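Local coordinates for hydroalkoxylation enzyme phnH (Penicillium herquei, PDB 6JJT), which catalyses the enantioselective hydroalkoxylation that gives (2'R)-atrovenetin in phenalenone biosynthesis, working as a homotetramer, at residues Phe28-Asn33 / Tyr90-Ser95; Gly57-Gly62 / Asp66-Gly71; Ala98-Thr103 / Glu120-Leu125; Pro109-Leu114 / Asn141-Trp146. One frame throughout, in Å; residues are numbered along the deposited sequence.

Contact 1. Residues Phe28-Asn33 / Tyr90-Ser95; sequences FLFSAN and YLIQTS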
loop_
_atom_site.group_PDB
_atom_site.type_symbol
_atom_site.label_atom_id
_atom_site.label_comp_id
_atom_site.label_asym_id
_atom_site.label_seq_id
_atom_site.Cartn_x
_atom_site.Cartn_y
_atom_site.Cartn_z
ATOM N N PHE D 28 -11.905 -5.169 25.114
ATOM C CA PHE D 28 -12.890 -5.204 24.037
ATOM C C PHE D 28 -13.120 -3.800 23.500
ATOM O O PHE D 28 -13.239 -2.816 24.224
ATOM C CB PHE D 28 -14.210 -5.798 24.553
ATOM C CG PHE D 28 -15.258 -5.840 23.465
ATOM C CD1 PHE D 28 -15.096 -6.613 22.320
ATOM C CD2 PHE D 28 -16.373 -5.024 23.554
ATOM C CE1 PHE D 28 -16.070 -6.626 21.331
ATOM C CE2 PHE D 28 -17.331 -5.004 22.546
ATOM C CZ PHE D 28 -17.170 -5.798 21.430
ATOM N N LEU D 29 -13.036 -3.668 22.159
ATOM C CA LEU D 29 -13.117 -2.350 21.547
ATOM C C LEU D 29 -14.444 -2.132 20.818
ATOM O O LEU D 29 -15.035 -1.079 21.030
ATOM C CB LEU D 29 -11.938 -2.164 20.571
ATOM C CG LEU D 29 -11.762 -0.773 19.959
ATOM C CD1 LEU D 29 -11.528 0.319 20.987
ATOM C CD2 LEU D 29 -10.676 -0.774 18.877
ATOM N N PHE D 30 -14.821 -3.042 19.897
ATOM C CA PHE D 30 -16.042 -2.826 19.112
ATOM C C PHE D 30 -16.382 -4.099 18.391
ATOM O O PHE D 30 -15.532 -4.954 18.213
ATOM C CB PHE D 30 -15.960 -1.671 18.086
ATOM C CG PHE D 30 -15.124 -1.888 16.834
ATOM C CD1 PHE D 30 -13.724 -1.924 16.893
ATOM C CD2 PHE D 30 -15.739 -1.993 15.586
ATOM C CE1 PHE D 30 -12.973 -2.087 15.727
ATOM C CE2 PHE D 30 -14.984 -2.111 14.418
ATOM C CZ PHE D 30 -13.593 -2.172 14.488
ATOM N N SER D 31 -17.653 -4.197 17.940
ATOM C CA SER D 31 -18.055 -5.216 17.002
ATOM C C SER D 31 -18.506 -4.530 15.712
ATOM O O SER D 31 -18.902 -3.367 15.684
ATOM C CB SER D 31 -19.175 -6.055 17.563
ATOM O OG SER D 31 -20.291 -5.202 17.722
ATOM N N ALA D 32 -18.453 -5.325 14.645
ATOM C CA ALA D 32 -18.899 -4.872 13.342
ATOM C C ALA D 32 -19.741 -5.989 12.748
ATOM O O ALA D 32 -19.345 -7.161 12.781
ATOM C CB ALA D 32 -17.721 -4.562 12.434
ATOM N N ASN D 33 -20.931 -5.613 12.256
ATOM C CA ASN D 33 -21.812 -6.544 11.587
ATOM C C ASN D 33 -21.992 -6.009 10.166
ATOM O O ASN D 33 -22.714 -5.019 9.974
ATOM C CB ASN D 33 -23.151 -6.619 12.315
ATOM C CG ASN D 33 -24.001 -7.801 11.910
ATOM O OD1 ASN D 33 -23.572 -8.669 11.149
ATOM N ND2 ASN D 33 -25.199 -7.875 12.479
ATOM N N TYR D 90 -12.393 1.025 5.045
ATOM C CA TYR D 90 -13.797 1.407 5.072
ATOM C C TYR D 90 -13.958 2.563 6.025
ATOM O O TYR D 90 -13.060 2.851 6.834
ATOM C CB TYR D 90 -14.736 0.237 5.416
ATOM C CG TYR D 90 -14.505 -0.470 6.730
ATOM C CD1 TYR D 90 -15.130 -0.069 7.898
ATOM C CD2 TYR D 90 -13.665 -1.585 6.782
ATOM C CE1 TYR D 90 -14.950 -0.763 9.083
ATOM C CE2 TYR D 90 -13.480 -2.303 7.964
ATOM C CZ TYR D 90 -14.154 -1.888 9.103
ATOM O OH TYR D 90 -14.040 -2.548 10.303
ATOM N N LEU D 91 -15.083 3.259 5.902
ATOM C CA LEU D 91 -15.284 4.469 6.696
ATOM C C LEU D 91 -16.465 4.231 7.643
ATOM O O LEU D 91 -17.558 3.842 7.210
ATOM C CB LEU D 91 -15.546 5.582 5.668
ATOM C CG LEU D 91 -15.680 7.047 6.065
ATOM C CD1 LEU D 91 -16.838 7.415 6.962
ATOM C CD2 LEU D 91 -14.372 7.794 6.250
ATOM N N ILE D 92 -16.224 4.481 8.930
ATOM C CA ILE D 92 -17.275 4.464 9.954
ATOM C C ILE D 92 -17.739 5.888 10.154
ATOM O O ILE D 92 -16.913 6.790 10.322
ATOM C CB ILE D 92 -16.732 3.893 11.287
ATOM C CG1 ILE D 92 -16.405 2.413 11.124
ATOM C CG2 ILE D 92 -17.754 4.112 12.416
ATOM C CD1 ILE D 92 -15.760 1.791 12.356
ATOM N N GLN D 93 -19.046 6.099 10.069
ATOM C CA GLN D 93 -19.590 7.342 10.607
ATOM C C GLN D 93 -20.303 7.020 11.931
ATOM O O GLN D 93 -21.210 6.176 11.972
ATOM C CB GLN D 93 -20.495 8.008 9.565
ATOM C CG GLN D 93 -20.956 9.396 9.998
ATOM C CD GLN D 93 -21.506 10.190 8.834
ATOM O OE1 GLN D 93 -20.841 11.004 8.180
ATOM N NE2 GLN D 93 -22.767 9.939 8.510
ATOM N N THR D 94 -19.869 7.669 13.020
ATOM C CA THR D 94 -20.441 7.363 14.316
ATOM C C THR D 94 -21.837 7.971 14.420
ATOM O O THR D 94 -22.192 8.851 13.655
ATOM C CB THR D 94 -19.535 7.899 15.437
ATOM O OG1 THR D 94 -19.525 9.311 15.297
ATOM C CG2 THR D 94 -18.106 7.387 15.379
ATOM N N SER D 95 -22.564 7.539 15.461
ATOM C CA SER D 95 -23.915 8.039 15.758
ATOM C C SER D 95 -23.933 9.562 15.896
ATOM O O SER D 95 -24.888 10.209 15.470
ATOM C CB SER D 95 -24.479 7.377 16.992
ATOM O OG SER D 95 -23.552 7.445 18.053
#

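Contact 2. Residues Gly57-Gly62 / Asp66-Gly71; sequences GGIIAG and DGTVIG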
loop_
_atom_site.group_PDB
_atom_site.type_symbol
_atom_site.label_atom_id
_atom_site.label_comp_id
_atom_site.label_asym_id
_atom_site.label_seq_id
_atom_site.Cartn_x
_atom_site.Cartn_y
_atom_site.Cartn_z
ATOM N N GLY D 57 -22.218 -1.624 3.838
ATOM C CA GLY D 57 -22.805 -1.050 5.031
ATOM C C GLY D 57 -22.429 -1.907 6.225
ATOM O O GLY D 57 -21.599 -2.833 6.125
ATOM N N GLY D 58 -23.048 -1.567 7.352
ATOM C CA GLY D 58 -22.761 -2.351 8.533
ATOM C C GLY D 58 -23.003 -1.551 9.791
ATOM O O GLY D 58 -23.081 -0.336 9.730
ATOM N N ILE D 59 -23.164 -2.287 10.904
ATOM C CA ILE D 59 -23.453 -1.742 12.226
ATOM C C ILE D 59 -22.221 -1.901 13.106
ATOM O O ILE D 59 -21.667 -2.990 13.208
ATOM C CB ILE D 59 -24.691 -2.437 12.845
ATOM C CG1 ILE D 59 -25.936 -2.303 11.946
ATOM C CG2 ILE D 59 -24.930 -1.935 14.268
ATOM C CD1 ILE D 59 -26.286 -0.879 11.554
ATOM N N ILE D 60 -21.803 -0.787 13.699
ATOM C CA ILE D 60 -20.664 -0.752 14.587
ATOM C C ILE D 60 -21.239 -0.549 15.988
ATOM O O ILE D 60 -22.040 0.367 16.174
ATOM C CB ILE D 60 -19.764 0.430 14.172
ATOM C CG1 ILE D 60 -19.230 0.321 12.729
ATOM C CG2 ILE D 60 -18.666 0.683 15.198
ATOM C CD1 ILE D 60 -18.407 -0.916 12.487
ATOM N N ALA D 61 -20.816 -1.392 16.942
ATOM C CA ALA D 61 -21.340 -1.251 18.295
ATOM C C ALA D 61 -20.230 -1.488 19.291
ATOM O O ALA D 61 -19.158 -1.947 18.944
ATOM C CB ALA D 61 -22.483 -2.225 18.491
ATOM N N GLY D 62 -20.533 -1.222 20.553
ATOM C CA GLY D 62 -19.592 -1.466 21.631
ATOM C C GLY D 62 -19.510 -0.263 22.563
ATOM O O GLY D 62 -20.194 0.729 22.354
ATOM N N ASP D 66 -20.140 3.829 18.437
ATOM C CA ASP D 66 -21.117 3.072 17.682
ATOM C C ASP D 66 -21.485 3.892 16.453
ATOM O O ASP D 66 -21.317 5.110 16.453
ATOM C CB ASP D 66 -22.339 2.773 18.542
ATOM C CG ASP D 66 -23.142 4.040 18.739
ATOM O OD1 ASP D 66 -22.519 5.076 19.090
ATOM O OD2 ASP D 66 -24.358 4.002 18.481
ATOM N N GLY D 67 -22.028 3.204 15.449
ATOM C CA GLY D 67 -22.365 3.874 14.207
ATOM C C GLY D 67 -22.595 2.912 13.046
ATOM O O GLY D 67 -23.044 1.782 13.233
ATOM N N THR D 68 -22.290 3.420 11.841
ATOM C CA THR D 68 -22.501 2.572 10.685
ATOM C C THR D 68 -21.289 2.682 9.760
ATOM O O THR D 68 -20.535 3.647 9.818
ATOM C CB THR D 68 -23.795 2.957 9.942
ATOM O OG1 THR D 68 -23.593 4.277 9.457
ATOM C CG2 THR D 68 -25.017 2.967 10.856
ATOM N N VAL D 69 -21.191 1.706 8.877
ATOM C CA VAL D 69 -20.156 1.733 7.859
ATOM C C VAL D 69 -20.797 2.365 6.626
ATOM O O VAL D 69 -21.814 1.880 6.114
ATOM C CB VAL D 69 -19.690 0.288 7.559
ATOM C CG1 VAL D 69 -18.801 0.237 6.324
ATOM C CG2 VAL D 69 -18.998 -0.362 8.749
ATOM N N ILE D 70 -20.180 3.436 6.138
ATOM C CA ILE D 70 -20.599 4.183 4.962
ATOM C C ILE D 70 -20.272 3.446 3.669
ATOM O O ILE D 70 -21.008 3.504 2.678
ATOM C CB ILE D 70 -19.938 5.580 4.975
ATOM C CG1 ILE D 70 -20.424 6.414 6.165
ATOM C CG2 ILE D 70 -20.084 6.319 3.656
ATOM C CD1 ILE D 70 -21.923 6.639 6.213
ATOM N N GLY D 71 -19.103 2.795 3.660
ATOM C CA GLY D 71 -18.663 2.147 2.439
ATOM C C GLY D 71 -17.194 1.791 2.571
ATOM O O GLY D 71 -16.528 2.246 3.489
#

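Contact 3. Residues Ala98-Thr103 / Glu120-Leu125; sequences ANILVT and EKYNWL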
loop_
_atom_site.group_PDB
_atom_site.type_symbol
_atom_site.label_atom_id
_atom_site.label_comp_id
_atom_site.label_asym_id
_atom_site.label_seq_id
_atom_site.Cartn_x
_atom_site.Cartn_y
_atom_site.Cartn_z
ATOM N N ALA D 98 -19.069 11.635 13.514
ATOM C CA ALA D 98 -17.631 11.666 13.235
ATOM C C ALA D 98 -17.270 10.595 12.195
ATOM O O ALA D 98 -17.812 9.492 12.245
ATOM C CB ALA D 98 -16.873 11.407 14.497
ATOM N N ASN D 99 -16.351 10.946 11.291
ATOM C CA ASN D 99 -15.884 10.015 10.272
ATOM C C ASN D 99 -14.547 9.432 10.724
ATOM O O ASN D 99 -13.655 10.179 11.111
ATOM C CB ASN D 99 -15.720 10.750 8.962
ATOM C CG ASN D 99 -17.021 11.196 8.338
ATOM O OD1 ASN D 99 -18.049 10.579 8.628
ATOM N ND2 ASN D 99 -16.945 12.214 7.514
ATOM N N ILE D 100 -14.414 8.111 10.594
ATOM C CA ILE D 100 -13.213 7.393 11.004
ATOM C C ILE D 100 -12.830 6.441 9.874
ATOM O O ILE D 100 -13.642 5.598 9.504
ATOM C CB ILE D 100 -13.439 6.585 12.300
ATOM C CG1 ILE D 100 -13.971 7.464 13.440
ATOM C CG2 ILE D 100 -12.198 5.777 12.665
ATOM C CD1 ILE D 100 -14.616 6.698 14.581
ATOM N N LEU D 101 -11.592 6.566 9.366
ATOM C CA LEU D 101 -11.116 5.541 8.420
ATOM C C LEU D 101 -10.595 4.319 9.171
ATOM O O LEU D 101 -9.779 4.451 10.102
ATOM C CB LEU D 101 -9.968 6.109 7.575
ATOM C CG LEU D 101 -9.416 5.127 6.537
ATOM C CD1 LEU D 101 -10.445 4.887 5.457
ATOM C CD2 LEU D 101 -8.103 5.624 5.943
ATOM N N VAL D 102 -11.004 3.140 8.731
ATOM C CA VAL D 102 -10.550 1.879 9.272
ATOM C C VAL D 102 -9.718 1.199 8.195
ATOM O O VAL D 102 -10.178 1.027 7.057
ATOM C CB VAL D 102 -11.731 0.984 9.685
ATOM C CG1 VAL D 102 -11.217 -0.321 10.280
ATOM C CG2 VAL D 102 -12.651 1.704 10.707
ATOM N N THR D 103 -8.490 0.840 8.540
ATOM C CA THR D 103 -7.544 0.153 7.664
ATOM C C THR D 103 -7.345 -1.249 8.211
ATOM O O THR D 103 -6.716 -1.404 9.290
ATOM C CB THR D 103 -6.229 0.944 7.564
ATOM O OG1 THR D 103 -6.560 2.235 7.041
ATOM C CG2 THR D 103 -5.229 0.251 6.657
ATOM N N GLU D 120 -12.199 15.178 17.639
ATOM C CA GLU D 120 -11.618 15.349 18.971
ATOM C C GLU D 120 -12.063 14.246 19.928
ATOM O O GLU D 120 -11.284 13.786 20.761
ATOM C CB GLU D 120 -11.999 16.716 19.544
ATOM C CG GLU D 120 -10.993 17.795 19.202
ATOM C CD GLU D 120 -10.932 18.928 20.221
ATOM O OE1 GLU D 120 -11.413 18.728 21.377
ATOM O OE2 GLU D 120 -10.410 20.014 19.859
ATOM N N LYS D 121 -13.311 13.819 19.801
ATOM C CA LYS D 121 -13.869 12.815 20.680
ATOM C C LYS D 121 -13.242 11.447 20.436
ATOM O O LYS D 121 -13.079 10.653 21.356
ATOM C CB LYS D 121 -15.393 12.756 20.552
ATOM C CG LYS D 121 -16.064 11.691 21.398
ATOM C CD LYS D 121 -17.574 11.773 21.317
ATOM C CE LYS D 121 -18.260 10.595 21.971
ATOM N NZ LYS D 121 -19.730 10.743 21.861
ATOM N N TYR D 122 -12.855 11.156 19.175
ATOM C CA TYR D 122 -12.438 9.806 18.821
ATOM C C TYR D 122 -10.966 9.710 18.429
ATOM O O TYR D 122 -10.529 8.626 18.074
ATOM C CB TYR D 122 -13.337 9.275 17.697
ATOM C CG TYR D 122 -14.788 9.200 18.100
ATOM C CD1 TYR D 122 -15.238 8.197 18.951
ATOM C CD2 TYR D 122 -15.704 10.122 17.613
ATOM C CE1 TYR D 122 -16.573 8.121 19.331
ATOM C CE2 TYR D 122 -17.040 10.068 18.000
ATOM C CZ TYR D 122 -17.470 9.062 18.849
ATOM O OH TYR D 122 -18.801 8.988 19.196
ATOM N N ASN D 123 -10.214 10.816 18.512
ATOM C CA ASN D 123 -8.865 10.744 17.948
ATOM C C ASN D 123 -7.901 9.919 18.818
ATOM O O ASN D 123 -6.808 9.638 18.359
ATOM C CB ASN D 123 -8.365 12.071 17.389
ATOM C CG ASN D 123 -8.101 13.068 18.485
ATOM O OD1 ASN D 123 -8.143 12.712 19.658
ATOM N ND2 ASN D 123 -7.815 14.312 18.103
ATOM N N TRP D 124 -8.278 9.509 20.025
ATOM C CA TRP D 124 -7.555 8.469 20.748
ATOM C C TRP D 124 -7.364 7.205 19.889
ATOM O O TRP D 124 -6.427 6.432 20.091
ATOM C CB TRP D 124 -8.241 8.182 22.105
ATOM C CG TRP D 124 -9.658 7.697 22.019
ATOM C CD1 TRP D 124 -10.798 8.454 21.938
ATOM C CD2 TRP D 124 -10.108 6.344 21.964
ATOM N NE1 TRP D 124 -11.909 7.657 21.825
ATOM C CE2 TRP D 124 -11.517 6.348 21.853
ATOM C CE3 TRP D 124 -9.429 5.130 21.993
ATOM C CZ2 TRP D 124 -12.271 5.178 21.760
ATOM C CZ3 TRP D 124 -10.168 3.973 21.929
ATOM C CH2 TRP D 124 -11.565 3.991 21.810
ATOM N N LEU D 125 -8.264 6.969 18.920
ATOM C CA LEU D 125 -8.163 5.771 18.085
ATOM C C LEU D 125 -6.948 5.828 17.158
ATOM O O LEU D 125 -6.472 4.777 16.734
ATOM C CB LEU D 125 -9.438 5.601 17.244
ATOM C CG LEU D 125 -10.669 5.133 18.012
ATOM C CD1 LEU D 125 -11.918 5.313 17.150
ATOM C CD2 LEU D 125 -10.451 3.658 18.407
#

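Contact 4. Residues Pro109-Leu114 / Asn141-Trp146; sequences PYVAVL and NFLEYW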
loop_
_atom_site.group_PDB
_atom_site.type_symbol
_atom_site.label_atom_id
_atom_site.label_comp_id
_atom_site.label_asym_id
_atom_site.label_seq_id
_atom_site.Cartn_x
_atom_site.Cartn_y
_atom_site.Cartn_z
ATOM N N PRO D 109 -8.783 -16.056 9.348
ATOM C CA PRO D 109 -9.794 -15.121 9.823
ATOM C C PRO D 109 -9.371 -14.089 10.853
ATOM O O PRO D 109 -10.223 -13.506 11.508
ATOM C CB PRO D 109 -10.785 -16.092 10.515
ATOM C CG PRO D 109 -9.888 -17.139 11.133
ATOM C CD PRO D 109 -8.809 -17.332 10.089
ATOM N N TYR D 110 -8.051 -13.853 10.978
ATOM C CA TYR D 110 -7.536 -12.911 11.957
ATOM C C TYR D 110 -7.271 -11.536 11.311
ATOM O O TYR D 110 -6.537 -11.464 10.283
ATOM C CB TYR D 110 -6.208 -13.462 12.486
ATOM C CG TYR D 110 -6.306 -14.906 12.960
ATOM C CD1 TYR D 110 -7.404 -15.351 13.725
ATOM C CD2 TYR D 110 -5.349 -15.847 12.620
ATOM C CE1 TYR D 110 -7.520 -16.673 14.140
ATOM C CE2 TYR D 110 -5.467 -17.171 13.011
ATOM C CZ TYR D 110 -6.539 -17.578 13.783
ATOM O OH TYR D 110 -6.615 -18.894 14.187
ATOM N N VAL D 111 -7.802 -10.493 11.922
ATOM C CA VAL D 111 -7.857 -9.168 11.308
ATOM C C VAL D 111 -7.169 -8.152 12.194
ATOM O O VAL D 111 -7.564 -7.939 13.334
ATOM C CB VAL D 111 -9.318 -8.752 11.047
ATOM C CG1 VAL D 111 -9.355 -7.403 10.305
ATOM C CG2 VAL D 111 -10.064 -9.830 10.276
ATOM N N ALA D 112 -6.172 -7.450 11.649
ATOM C CA ALA D 112 -5.536 -6.354 12.366
ATOM C C ALA D 112 -6.131 -5.044 11.877
ATOM O O ALA D 112 -6.411 -4.936 10.659
ATOM C CB ALA D 112 -4.043 -6.357 12.075
ATOM N N VAL D 113 -6.224 -4.039 12.735
ATOM C CA VAL D 113 -6.942 -2.829 12.408
ATOM C C VAL D 113 -6.170 -1.631 12.914
ATOM O O VAL D 113 -5.624 -1.643 14.036
ATOM C CB VAL D 113 -8.316 -2.827 13.115
ATOM C CG1 VAL D 113 -9.177 -1.692 12.617
ATOM C CG2 VAL D 113 -9.040 -4.138 12.941
ATOM N N LEU D 114 -6.159 -0.582 12.104
ATOM C CA LEU D 114 -5.685 0.741 12.429
ATOM C C LEU D 114 -6.798 1.744 12.105
ATOM O O LEU D 114 -7.694 1.418 11.305
ATOM C CB LEU D 114 -4.410 1.080 11.638
ATOM C CG LEU D 114 -3.193 0.245 12.011
ATOM C CD1 LEU D 114 -2.141 0.361 10.910
ATOM C CD2 LEU D 114 -2.602 0.629 13.369
ATOM N N ASN D 141 -19.396 -12.287 8.694
ATOM C CA ASN D 141 -19.657 -10.856 8.592
ATOM C C ASN D 141 -19.841 -10.201 9.970
ATOM O O ASN D 141 -19.988 -8.979 10.048
ATOM C CB ASN D 141 -20.704 -10.553 7.523
ATOM C CG ASN D 141 -20.188 -10.814 6.116
ATOM O OD1 ASN D 141 -19.007 -10.632 5.817
ATOM N ND2 ASN D 141 -21.070 -11.249 5.238
ATOM N N PHE D 142 -19.829 -10.998 11.056
ATOM C CA PHE D 142 -19.889 -10.433 12.397
ATOM C C PHE D 142 -18.568 -10.672 13.117
ATOM O O PHE D 142 -18.188 -11.830 13.345
ATOM C CB PHE D 142 -21.031 -11.036 13.237
ATOM C CG PHE D 142 -21.099 -10.403 14.605
ATOM C CD1 PHE D 142 -21.618 -9.132 14.774
ATOM C CD2 PHE D 142 -20.581 -11.032 15.725
ATOM C CE1 PHE D 142 -21.644 -8.499 16.021
ATOM C CE2 PHE D 142 -20.616 -10.413 16.968
ATOM C CZ PHE D 142 -21.142 -9.148 17.125
ATOM N N LEU D 143 -17.860 -9.575 13.434
ATOM C CA LEU D 143 -16.555 -9.678 14.075
ATOM C C LEU D 143 -16.499 -8.880 15.356
ATOM O O LEU D 143 -17.147 -7.865 15.522
ATOM C CB LEU D 143 -15.452 -9.172 13.134
ATOM C CG LEU D 143 -15.321 -9.920 11.809
ATOM C CD1 LEU D 143 -16.062 -9.181 10.683
ATOM C CD2 LEU D 143 -13.828 -10.032 11.476
ATOM N N GLU D 144 -15.700 -9.403 16.277
ATOM C CA GLU D 144 -15.411 -8.725 17.519
ATOM C C GLU D 144 -13.939 -8.316 17.533
ATOM O O GLU D 144 -13.106 -9.173 17.230
ATOM C CB GLU D 144 -15.697 -9.669 18.703
ATOM C CG GLU D 144 -17.185 -9.806 18.963
ATOM C CD GLU D 144 -17.549 -10.969 19.864
ATOM O OE1 GLU D 144 -16.695 -11.800 20.150
ATOM O OE2 GLU D 144 -18.711 -11.017 20.264
ATOM N N TYR D 145 -13.705 -7.118 17.993
ATOM C CA TYR D 145 -12.360 -6.537 17.966
ATOM C C TYR D 145 -11.903 -6.084 19.344
ATOM O O TYR D 145 -12.689 -5.529 20.127
ATOM C CB TYR D 145 -12.327 -5.326 17.028
ATOM C CG TYR D 145 -12.634 -5.584 15.575
ATOM C CD1 TYR D 145 -13.946 -5.542 15.145
ATOM C CD2 TYR D 145 -11.630 -5.835 14.633
ATOM C CE1 TYR D 145 -14.275 -5.753 13.811
ATOM C CE2 TYR D 145 -11.952 -6.048 13.291
ATOM C CZ TYR D 145 -13.276 -6.013 12.891
ATOM O OH TYR D 145 -13.630 -6.161 11.565
ATOM N N TRP D 146 -10.579 -6.199 19.568
ATOM C CA TRP D 146 -9.892 -5.919 20.822
ATOM C C TRP D 146 -8.806 -4.877 20.606
ATOM O O TRP D 146 -8.032 -4.995 19.643
ATOM C CB TRP D 146 -9.278 -7.224 21.347
ATOM C CG TRP D 146 -10.350 -8.232 21.624
ATOM C CD1 TRP D 146 -10.970 -9.035 20.709
ATOM C CD2 TRP D 146 -10.982 -8.480 22.886
ATOM N NE1 TRP D 146 -11.935 -9.794 21.325
ATOM C CE2 TRP D 146 -11.979 -9.455 22.656
ATOM C CE3 TRP D 146 -10.780 -7.981 24.171
ATOM C CZ2 TRP D 146 -12.758 -9.972 23.694
ATOM C CZ3 TRP D 146 -11.569 -8.469 25.194
ATOM C CH2 TRP D 146 -12.540 -9.439 24.945
#

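Contact 1. Residues Phe28-Asn33 / Tyr90-Ser95
Phe30 and its partners Tyr90 and Ile92 sit on two strands that share no backbone hydrogen bond, the CA atoms of Phe30 and Ile92 being 11.8 Å apart. Strands 26-44 and 84-94 belong to one closed antiparallel beta barrel, with strands 48-61 and 67-79 between them in the sheet, and the contact spans the interior. A classic beta bulge helps to set it up: Leu29 and Phe30 both lie opposite Tyr145, as Leu29 N bonds to Tyr145 O and Phe30 O to Tyr145 N. Within this bulge Phe30 projects inward, with CG set between its backbone N and carbonyl carbon (chi1 73°). Ile92 answers with an outstretched arm, CD1 being anti to CA (chi2 175°), and this methyl comes 4.5 Å from Phe30 CE2, obliquely to the ring. The approach is loose but wholly apolar, which suits a branched aliphatic chain facing an aromatic one in a buried place. Ile60, from the strand beside Phe30, packs on both. Tyr90 contributes the far end of its ring. Being long, it can reach the rim of Phe30 and still place a polar group in the interior, where Glu104 OE2 is hydrogen-bonded to its hydroxyl. That same oxygen, Tyr90 OH, lies near the plane of the Phe30 ring, at its edge, 4.2 Å from CZ.

Contact 2. Residues Gly57-Gly62 / Asp66-Gly71
Ile60 and Val69 meet because each turns a branch along the same face: Ile60 CG1 lies anti to its carbonyl carbon (chi1 -61°) and bends again at CD1, while Val69, with CG1 anti to the backbone N (chi1 169°), leaves CG2 beside that nitrogen. Val69 CG2 comes 3.8 Å from Ile60 CD1, the two side chains crossing at about a right angle. Both are buried, and Phe30, Ile92 and Tyr90 continue this apolar face. Opposite it, Ile59 CD1 meets Thr68 CG2 at 4.1 Å, across a non-hydrogen-bonded pair; threonine suits a partly exposed face, since its methyl packs on the isoleucine while the side chain keeps a hydroxyl. The frame is an antiparallel beta hairpin of the barrel, strands 48-61 and 67-79. Ile60 and Gly67 form its hydrogen-bonded pair, with Ile60 N 2.9 Å from Gly67 O in a nearly straight bond (173° at the hydrogen), and Gly67 N returning to Ile60 O. Val69 N bonds to Gly58 O, but beyond it Gly57 CA approaches Val69 O at 3.3 Å as a CA-H...O contact. The backbone angles of Gly58 crowd a side chain's space against the preceding carbonyl oxygen, and Val69 CG2 closes in on the same position, which suits glycine. Near the turn, Asp66 CB rests 3.4 Å from Ile60 O, while Asp66 OD1 is hydrogen-bonded to Ser95 OG, just past the neighbouring strand 84-94.

Contact 3. Residues Ala98-Thr103 / Glu120-Leu125
Tyr122, whose ring rests on Ala98, has its hydroxyl on Asp96 OD1, an oxygen gripped as well by Thr94 OG1, which also accepts a hydrogen bond from the backbone N of Ala98. These bonds hold the Tyr122 ring against strand 99-107 of the beta barrel, and the loop between strands 110-116 and 129-133 thereby folds over the end of that strand. Lys121, stretched out along its whole length, places NZ in a salt bridge with Asp96 OD2 and lays its CG over the centre of the Tyr122 ring, 3.8 Å above the plane. Ala98 CB touches the same ring obliquely, 3.6 Å from Tyr122 CD2; a small methyl suits so close an approach. One step inward, Ile100 turns toward the loop, its CG1 anti to the carbonyl carbon (chi1 -55°), which carries CD1 to within 4.2 Å of Tyr122 CB. Leu125 is brought round by a 3-10 turn, its N bonded to Tyr122 O at 2.9 Å. Phe115 packs on both Ile100 and Leu125, adding to the apolar cover, and the two branched chains cross at about a right angle, Leu125 CD1 lying 4.0 Å from Ile100 CD1.

Contact 4. Residues Pro109-Leu114 / Asn141-Trp146
Val113 CG2 makes the closest approach, 3.5 Å from Tyr145 CE2 and equally near CD2, so that one methyl straddles a ring bond obliquely. Val111 meets the same ring differently: its CG1 comes to the edge, near the ring plane, 4.2 Å from Tyr145 CE2. The other branch of Val111 is also used, CG2 lying 4.0 Å from Leu143 CD2, with the two side chains crossing at about a right angle. Both valines hold CG1 anti to the backbone N (chi1 -176° for Val111), which leaves CG1 beside the carbonyl carbon and CG2 beside the N, so that the two methyls of Val111 are spread apart and can serve two partners. Leu143 reaches across with a chi2 of 97°, away from a staggered value. Compact beta-branched residues suit these inward positions on a strand, while the long tyrosine fills the span. That span is set by the barrel: strand 129-133 lies between strands 110-116 and 142-148, bonding through its backbone to Val111 and Val113, and the axes of the two short segments approach to 8.6 Å at 54°. Further out, Tyr145 stacks on the ring of Phe30 and packs on Ala32 from strand 26-44, while its hydroxyl has a weak hydrogen bond to Glu104 OE2, the same residue that Val111 touches. Glu144 and Trp146, alternating with the inward residues, pack on Pro21 and Thr22 of a neighbouring subunit, in keeping with the role of the N-terminal loop in the tetramer interface.

In the fold
All four contacts belong to one barrel. Contacts 1 and 2 have centres 5 Å apart, and the hairpin of contact 2 lies between the two strands that contact 1 brings together across the interior. Contact 3 shares a strand pairing with contact 1, Ile92 O bonding to Ile100 N at 2.8 Å, and their side chains pack at Ile92 CD1 and Val102 CG2. Contact 4 joins contact 3 where Thr103 N bonds to Leu114 O, although their centres are 16 Å apart. Glu104 OE2 links contacts 1 and 4, bonding to Tyr90 OH and weakly to Tyr145 OH. A bound di(hydroxyethyl)ether lies about 9 Å from the side chain of Tyr90 and about 13 Å from that of Val69.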